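Local structure of D-ribulose-5-phosphate 3-epimerase, putative (Plasmodium falciparum, 1TQX) at residues Ser11-Asn16 against His36-Asp41; Phe67-Met72 against Pro81-Ser86. The protein probably catalyses the interconversion of D-ribulose 5-phosphate and D-xylulose 5-phosphate, using one bound divalent metal ion per subunit. All coordinates share one frame; numbering follows the deposited sequence.

Contact 1 of 2, residues Ser11-Asn16 against His36-Asp41; sequences SVLASN and HLDVMD. With ZN (zinc ion), chain D.
S11 meets the imidazole of H36 at its edge. Its OG lies in the plane of the ring, 4.0 Å from H36 CD2. H36 NE2, next to that carbon, binds the zinc ion at 2.2 Å. H36 ND1 is hydrogen-bonded to D68, so the ring is held from two directions. The carboxylate of D38 divides its oxygens. D38 OD1 binds the zinc at 2.1 Å, while D38 OD2 lies 2.9 Å from S11 OG. S11 OG is anti to the backbone N (chi1 -176°), which brings it to this oxygen. H70 and D179 complete the metal site.

This is the active-site end of a TIM barrel. The loop after strand 7-10 is bridged to strand 34-40 at S11 and H36. D38 is probably the proton acceptor, and S11 probably binds substrate. V12 N donates to H36 O over 3.2 Å, with an angle of 155° at the hydrogen. A water also donates to H36 O, at 2.7 Å. The same water accepts from the backbone N of both L13 and D38, and it is hydrogen-bonded to S11 OG. It therefore ties the short 3-10 turn to the strand.

Apolar contacts finish the join. V12 CG2 rests on L37 CD2 at 3.6 Å, the two side chains crossing obliquely between helices 20-29 and 52-58. L13 CD2 and M40 CE meet tip to tip, 3.8 Å apart.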
ATOM      1  N   SER A  11      -1.751  -4.106   7.436  1.00 19.02           N
ATOM      2  CA  SER A  11      -0.381  -4.448   7.063  1.00 20.27           C
ATOM      3  C   SER A  11       0.116  -5.602   7.932  1.00 20.22           C
ATOM      4  O   SER A  11       0.348  -5.423   9.125  1.00 18.63           O
ATOM      5  CB  SER A  11       0.529  -3.228   7.241  1.00 20.25           C
ATOM      6  OG  SER A  11       1.844  -3.520   6.803  1.00 25.63           O
ATOM      7  N   VAL A  12       0.288  -6.777   7.324  1.00 21.31           N
ATOM      8  CA  VAL A  12       0.720  -7.980   8.045  1.00 23.45           C
ATOM      9  C   VAL A  12       2.090  -7.907   8.713  1.00 25.11           C
ATOM     10  O   VAL A  12       2.427  -8.753   9.539  1.00 26.43           O
ATOM     11  CB  VAL A  12       0.706  -9.236   7.123  1.00 23.95           C
ATOM     12  CG1 VAL A  12      -0.699  -9.480   6.610  1.00 24.94           C
ATOM     13  CG2 VAL A  12       1.677  -9.056   5.957  1.00 20.89           C
ATOM     14  N   LEU A  13       2.879  -6.905   8.350  1.00 27.59           N
ATOM     15  CA  LEU A  13       4.207  -6.726   8.931  1.00 28.88           C
ATOM     16  C   LEU A  13       4.072  -6.571  10.447  1.00 29.30           C
ATOM     17  O   LEU A  13       4.955  -6.975  11.208  1.00 29.21           O
ATOM     18  CB  LEU A  13       4.862  -5.468   8.342  1.00 31.80           C
ATOM     19  CG  LEU A  13       6.328  -5.169   8.663  1.00 34.51           C
ATOM     20  CD1 LEU A  13       7.235  -6.064   7.832  1.00 31.01           C
ATOM     21  CD2 LEU A  13       6.621  -3.704   8.353  1.00 34.97           C
ATOM     22  N   ALA A  14       2.952  -5.991  10.875  1.00 27.83           N
ATOM     23  CA  ALA A  14       2.682  -5.755  12.292  1.00 27.15           C
ATOM     24  C   ALA A  14       2.020  -6.926  13.027  1.00 26.08           C
ATOM     25  O   ALA A  14       1.763  -6.843  14.227  1.00 24.64           O
ATOM     26  CB  ALA A  14       1.824  -4.501  12.445  1.00 28.06           C
ATOM     27  N   SER A  15       1.749  -8.019  12.323  1.00 25.30           N
ATOM     28  CA  SER A  15       1.111  -9.176  12.950  1.00 24.24           C
ATOM     29  C   SER A  15       2.141 -10.229  13.331  1.00 24.03           C
ATOM     30  O   SER A  15       3.349 -10.002  13.235  1.00 24.05           O
ATOM     31  CB  SER A  15       0.109  -9.814  11.983  1.00 25.69           C
ATOM     32  OG  SER A  15       0.787 -10.520  10.950  1.00 25.64           O
ATOM     33  N   ASN A  16       1.652 -11.382  13.777  1.00 22.37           N
ATOM     34  CA  ASN A  16       2.522 -12.502  14.111  1.00 23.77           C
ATOM     35  C   ASN A  16       2.746 -13.185  12.763  1.00 23.30           C
ATOM     36  O   ASN A  16       2.006 -14.093  12.382  1.00 21.90           O
ATOM     37  CB  ASN A  16       1.821 -13.438  15.101  1.00 22.56           C
ATOM     38  CG  ASN A  16       1.686 -12.816  16.477  1.00 26.62           C
ATOM     39  OD1 ASN A  16       2.681 -12.408  17.074  1.00 25.10           O
ATOM     40  ND2 ASN A  16       0.457 -12.736  16.986  1.00 24.22           N
ATOM     41  N   HIS A  36      -2.362  -5.988   3.055  1.00 19.11           N
ATOM     42  CA  HIS A  36      -1.160  -5.285   2.612  1.00 17.58           C
ATOM     43  C   HIS A  36       0.103  -6.064   2.954  1.00 19.04           C
ATOM     44  O   HIS A  36       0.425  -6.265   4.131  1.00 19.36           O
ATOM     45  CB  HIS A  36      -1.115  -3.901   3.260  1.00 16.65           C
ATOM     46  CG  HIS A  36      -0.138  -2.967   2.622  1.00 17.23           C
ATOM     47  ND1 HIS A  36      -0.368  -2.376   1.396  1.00 17.96           N
ATOM     48  CD2 HIS A  36       1.070  -2.521   3.033  1.00 15.62           C
ATOM     49  CE1 HIS A  36       0.657  -1.607   1.082  1.00 17.39           C
ATOM     50  NE2 HIS A  36       1.543  -1.676   2.058  1.00 18.35           N
ATOM     51  N   LEU A  37       0.831  -6.473   1.919  1.00 17.60           N
ATOM     52  CA  LEU A  37       2.038  -7.277   2.079  1.00 18.46           C
ATOM     53  C   LEU A  37       3.328  -6.517   1.769  1.00 17.49           C
ATOM     54  O   LEU A  37       3.651  -6.274   0.605  1.00 16.60           O
ATOM     55  CB  LEU A  37       1.927  -8.512   1.169  1.00 19.09           C
ATOM     56  CG  LEU A  37       0.620  -9.294   1.363  1.00 20.77           C
ATOM     57  CD1 LEU A  37       0.303 -10.165   0.145  1.00 20.62           C
ATOM     58  CD2 LEU A  37       0.746 -10.139   2.626  1.00 21.61           C
ATOM     59  N   ASP A  38       4.064  -6.152   2.816  1.00 18.27           N
ATOM     60  CA  ASP A  38       5.323  -5.418   2.660  1.00 19.59           C
ATOM     61  C   ASP A  38       6.533  -6.310   2.399  1.00 19.28           C
ATOM     62  O   ASP A  38       6.926  -7.096   3.257  1.00 20.01           O
ATOM     63  CB  ASP A  38       5.606  -4.571   3.910  1.00 17.75           C
ATOM     64  CG  ASP A  38       4.667  -3.391   4.039  1.00 18.29           C
ATOM     65  OD1 ASP A  38       4.440  -2.706   3.029  1.00 16.84           O
ATOM     66  OD2 ASP A  38       4.169  -3.133   5.151  1.00 22.51           O
ATOM     67  N   VAL A  39       7.125  -6.157   1.218  1.00 19.87           N
ATOM     68  CA  VAL A  39       8.306  -6.923   0.819  1.00 18.67           C
ATOM     69  C   VAL A  39       9.523  -5.996   0.904  1.00 18.96           C
ATOM     70  O   VAL A  39       9.571  -4.970   0.228  1.00 19.47           O
ATOM     71  CB  VAL A  39       8.155  -7.442  -0.627  1.00 18.87           C
ATOM     72  CG1 VAL A  39       9.369  -8.284  -1.022  1.00 16.93           C
ATOM     73  CG2 VAL A  39       6.870  -8.277  -0.740  1.00 19.44           C
ATOM     74  N   MET A  40      10.491  -6.357   1.745  1.00 18.66           N
ATOM     75  CA  MET A  40      11.706  -5.559   1.957  1.00 18.40           C
ATOM     76  C   MET A  40      12.928  -6.456   1.730  1.00 18.62           C
ATOM     77  O   MET A  40      12.946  -7.601   2.189  1.00 19.59           O
ATOM     78  CB  MET A  40      11.701  -5.000   3.383  1.00 17.30           C
ATOM     79  CG  MET A  40      10.434  -4.226   3.714  1.00 19.30           C
ATOM     80  SD  MET A  40      10.355  -3.838   5.459  1.00 24.40           S
ATOM     81  CE  MET A  40       8.898  -2.773   5.519  1.00 27.02           C
ATOM     82  N   ASP A  41      13.944  -5.933   1.040  1.00 18.04           N
ATOM     83  CA  ASP A  41      15.124  -6.737   0.700  1.00 18.69           C
ATOM     84  C   ASP A  41      16.450  -6.384   1.362  1.00 19.71           C
ATOM     85  O   ASP A  41      17.507  -6.771   0.861  1.00 19.70           O
ATOM     86  CB  ASP A  41      15.325  -6.722  -0.823  1.00 19.64           C
ATOM     87  CG  ASP A  41      15.707  -5.344  -1.354  1.00 20.10           C
ATOM     88  OD1 ASP A  41      15.738  -4.376  -0.561  1.00 20.78           O
ATOM     89  OD2 ASP A  41      15.982  -5.227  -2.571  1.00 20.47           O
TER
HETATM   90 ZN    ZN D 900       3.517  -0.825   2.681  1.00 23.78          ZN
HETATM   91  O   HOH W   1       2.752  -5.788   5.359  1.00 23.03           O

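Contact 2 of 2, residues Phe67-Met72 against Pro81-Ser86; sequences FDVHLM and PLLKTS. With ZN (zinc ion), chain D.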
ATOM      1  N   PHE A  67      -4.840  -9.162  -2.730  1.00 19.09           N
ATOM      2  CA  PHE A  67      -3.418  -9.166  -2.399  1.00 19.73           C
ATOM      3  C   PHE A  67      -2.724  -7.891  -2.873  1.00 20.18           C
ATOM      4  O   PHE A  67      -2.476  -7.706  -4.068  1.00 20.62           O
ATOM      5  CB  PHE A  67      -2.737 -10.403  -3.009  1.00 20.58           C
ATOM      6  CG  PHE A  67      -2.795 -11.631  -2.130  1.00 21.65           C
ATOM      7  CD1 PHE A  67      -3.978 -12.010  -1.489  1.00 22.00           C
ATOM      8  CD2 PHE A  67      -1.664 -12.428  -1.960  1.00 20.90           C
ATOM      9  CE1 PHE A  67      -4.021 -13.166  -0.694  1.00 22.82           C
ATOM     10  CE2 PHE A  67      -1.701 -13.585  -1.167  1.00 21.64           C
ATOM     11  CZ  PHE A  67      -2.879 -13.951  -0.537  1.00 23.86           C
ATOM     12  N   ASP A  68      -2.415  -7.012  -1.927  1.00 19.25           N
ATOM     13  CA  ASP A  68      -1.767  -5.742  -2.224  1.00 20.39           C
ATOM     14  C   ASP A  68      -0.299  -5.805  -1.778  1.00 20.21           C
ATOM     15  O   ASP A  68       0.017  -5.696  -0.591  1.00 19.21           O
ATOM     16  CB  ASP A  68      -2.548  -4.635  -1.509  1.00 19.68           C
ATOM     17  CG  ASP A  68      -1.911  -3.279  -1.636  1.00 20.99           C
ATOM     18  OD1 ASP A  68      -1.401  -2.938  -2.727  1.00 19.71           O
ATOM     19  OD2 ASP A  68      -1.953  -2.535  -0.631  1.00 22.71           O
ATOM     20  N   VAL A  69       0.592  -5.978  -2.750  1.00 20.13           N
ATOM     21  CA  VAL A  69       2.022  -6.110  -2.479  1.00 19.85           C
ATOM     22  C   VAL A  69       2.816  -4.823  -2.657  1.00 19.33           C
ATOM     23  O   VAL A  69       2.864  -4.252  -3.748  1.00 19.40           O
ATOM     24  CB  VAL A  69       2.659  -7.210  -3.376  1.00 19.18           C
ATOM     25  CG1 VAL A  69       4.085  -7.485  -2.918  1.00 18.03           C
ATOM     26  CG2 VAL A  69       1.820  -8.489  -3.315  1.00 16.42           C
ATOM     27  N   HIS A  70       3.443  -4.373  -1.574  1.00 18.92           N
ATOM     28  CA  HIS A  70       4.252  -3.161  -1.596  1.00 18.51           C
ATOM     29  C   HIS A  70       5.709  -3.599  -1.712  1.00 17.82           C
ATOM     30  O   HIS A  70       6.289  -4.108  -0.755  1.00 16.46           O
ATOM     31  CB  HIS A  70       4.040  -2.359  -0.304  1.00 19.79           C
ATOM     32  CG  HIS A  70       4.819  -1.082  -0.244  1.00 21.69           C
ATOM     33  ND1 HIS A  70       4.787  -0.246   0.854  1.00 21.70           N
ATOM     34  CD2 HIS A  70       5.663  -0.503  -1.131  1.00 21.46           C
ATOM     35  CE1 HIS A  70       5.579   0.789   0.640  1.00 21.21           C
ATOM     36  NE2 HIS A  70       6.122   0.657  -0.556  1.00 23.72           N
ATOM     37  N   LEU A  71       6.292  -3.395  -2.887  1.00 17.50           N
ATOM     38  CA  LEU A  71       7.670  -3.785  -3.147  1.00 18.36           C
ATOM     39  C   LEU A  71       8.695  -2.725  -2.756  1.00 18.79           C
ATOM     40  O   LEU A  71       9.020  -1.846  -3.547  1.00 17.69           O
ATOM     41  CB  LEU A  71       7.836  -4.133  -4.632  1.00 17.95           C
ATOM     42  CG  LEU A  71       6.948  -5.280  -5.136  1.00 19.39           C
ATOM     43  CD1 LEU A  71       6.922  -5.299  -6.664  1.00 17.57           C
ATOM     44  CD2 LEU A  71       7.467  -6.599  -4.581  1.00 20.34           C
ATOM     45  N   MET A  72       9.186  -2.797  -1.523  1.00 17.61           N
ATOM     46  CA  MET A  72      10.214  -1.865  -1.064  1.00 19.77           C
ATOM     47  C   MET A  72      11.518  -2.601  -1.333  1.00 18.94           C
ATOM     48  O   MET A  72      12.225  -3.009  -0.411  1.00 17.23           O
ATOM     49  CB  MET A  72      10.062  -1.578   0.432  1.00 20.56           C
ATOM     50  CG  MET A  72       8.886  -0.668   0.750  1.00 22.67           C
ATOM     51  SD  MET A  72       8.570  -0.460   2.519  1.00 26.50           S
ATOM     52  CE  MET A  72       7.281  -1.670   2.771  1.00 29.46           C
ATOM     53  N   PRO A  81       7.120 -11.583 -12.371  1.00 21.90           N
ATOM     54  CA  PRO A  81       6.794 -12.960 -12.753  1.00 22.24           C
ATOM     55  C   PRO A  81       6.625 -13.906 -11.564  1.00 23.01           C
ATOM     56  O   PRO A  81       6.071 -14.997 -11.707  1.00 23.41           O
ATOM     57  CB  PRO A  81       7.964 -13.355 -13.661  1.00 23.66           C
ATOM     58  CG  PRO A  81       9.101 -12.565 -13.103  1.00 24.45           C
ATOM     59  CD  PRO A  81       8.473 -11.213 -12.824  1.00 22.06           C
ATOM     60  N   LEU A  82       7.093 -13.476 -10.394  1.00 21.21           N
ATOM     61  CA  LEU A  82       7.006 -14.292  -9.188  1.00 21.01           C
ATOM     62  C   LEU A  82       5.735 -14.050  -8.371  1.00 20.38           C
ATOM     63  O   LEU A  82       5.486 -14.751  -7.388  1.00 18.15           O
ATOM     64  CB  LEU A  82       8.222 -14.019  -8.295  1.00 21.21           C
ATOM     65  CG  LEU A  82       9.606 -14.116  -8.951  1.00 22.09           C
ATOM     66  CD1 LEU A  82      10.682 -13.676  -7.958  1.00 23.47           C
ATOM     67  CD2 LEU A  82       9.859 -15.543  -9.409  1.00 22.24           C
ATOM     68  N   LEU A  83       4.926 -13.075  -8.771  1.00 18.49           N
ATOM     69  CA  LEU A  83       3.720 -12.753  -8.010  1.00 19.16           C
ATOM     70  C   LEU A  83       2.472 -12.651  -8.885  1.00 19.44           C
ATOM     71  O   LEU A  83       1.609 -11.790  -8.667  1.00 18.07           O
ATOM     72  CB  LEU A  83       3.942 -11.436  -7.251  1.00 18.59           C
ATOM     73  CG  LEU A  83       5.053 -11.453  -6.184  1.00 19.42           C
ATOM     74  CD1 LEU A  83       5.471 -10.027  -5.839  1.00 18.91           C
ATOM     75  CD2 LEU A  83       4.553 -12.201  -4.939  1.00 16.69           C
ATOM     76  N   LYS A  84       2.374 -13.538  -9.868  1.00 19.06           N
ATOM     77  CA  LYS A  84       1.236 -13.534 -10.785  1.00 21.10           C
ATOM     78  C   LYS A  84      -0.115 -13.756 -10.109  1.00 20.94           C
ATOM     79  O   LYS A  84      -1.141 -13.329 -10.636  1.00 21.55           O
ATOM     80  CB  LYS A  84       1.410 -14.606 -11.870  1.00 22.57           C
ATOM     81  CG  LYS A  84       2.609 -14.419 -12.801  1.00 25.36           C
ATOM     82  CD  LYS A  84       2.562 -15.474 -13.916  1.00 25.83           C
ATOM     83  CE  LYS A  84       3.805 -15.468 -14.782  1.00 29.69           C
ATOM     84  NZ  LYS A  84       4.993 -16.060 -14.096  1.00 25.88           N
ATOM     85  N   THR A  85      -0.130 -14.431  -8.960  1.00 20.90           N
ATOM     86  CA  THR A  85      -1.398 -14.685  -8.287  1.00 22.77           C
ATOM     87  C   THR A  85      -1.854 -13.555  -7.362  1.00 22.04           C
ATOM     88  O   THR A  85      -2.936 -13.642  -6.786  1.00 21.04           O
ATOM     89  CB  THR A  85      -1.375 -16.012  -7.475  1.00 23.36           C
ATOM     90  OG1 THR A  85      -0.385 -15.930  -6.440  1.00 23.90           O
ATOM     91  CG2 THR A  85      -1.066 -17.200  -8.396  1.00 23.60           C
ATOM     92  N   SER A  86      -1.042 -12.507  -7.218  1.00 20.97           N
ATOM     93  CA  SER A  86      -1.425 -11.371  -6.376  1.00 20.43           C
ATOM     94  C   SER A  86      -2.386 -10.462  -7.147  1.00 21.79           C
ATOM     95  O   SER A  86      -2.771 -10.788  -8.273  1.00 22.08           O
ATOM     96  CB  SER A  86      -0.182 -10.595  -5.925  1.00 20.39           C
ATOM     97  OG  SER A  86       0.520 -11.326  -4.926  1.00 18.33           O
TER
HETATM   98 ZN    ZN D 900       3.517  -0.825   2.681  1.00 23.78          ZN
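S86 packs against both F67 and V69. S86 OG sits at the edge of the F67 ring, near its plane, 3.8 Å from F67 CD2. F67 CB also packs on the S86 backbone, 3.7 Å from S86 CA. V69 meets the same hydroxyl through a methyl: its CG2 is 3.5 Å from S86 OG. S86 OG is anti to its own carbonyl carbon (chi1 -74°), which places it beside both side chains.

The two methyls of V69 have different partners. CG1 is anti to the backbone N (chi1 -171°) and faces L83, with V69 CG1 4.1 Å from L83 CD1. These two side chains lie at a slant to each other. L71 also reaches L83, but its side chain slides past in the opposite direction, with L71 CD2 4.2 Å from L83 CD1. One methyl of L83 thus serves both strand residues.

In the TIM barrel, F67, V69 and L71 lie on the outer side of strand 66-72. Residues 81-86 belong to the connection that leads on to strand 88-92. A type I turn from L83 to S86, with S86 N donating to L83 O at 3.1 Å, sets the two contact residues side by side. L83 also packs on L89 of the next strand, and S86 on I55 of helix 52-58. On the exposed side of this loop K84 NZ donates to P81 O at 2.8 Å.

H70 lies on the other side of the strand, toward the active site. Its ND1 binds the zinc ion at 2.3 Å, and M72 CG lies over one face of its ring, toward the rim.

How the contacts relate
Both contacts are buried, and both use strands of one parallel sheet: 34-40 and 66-72 are neighbours in it. Contact 1 lies at the metal site and is largely polar, with a backbone bond, a bridging water and two zinc ligands. Contact 2 joins the outer side of the next strand to a loop and relies on packing of apolar side chains, partly against a serine hydroxyl. Its two segments also bury less surface against each other. Strand 66-72 still shares in the metal site through H70. The strands pair through backbone bonds, among them L37 N to D68 O at 2.8 Å. D68, already paired with H36 ND1, is a second-shell residue of the zinc site.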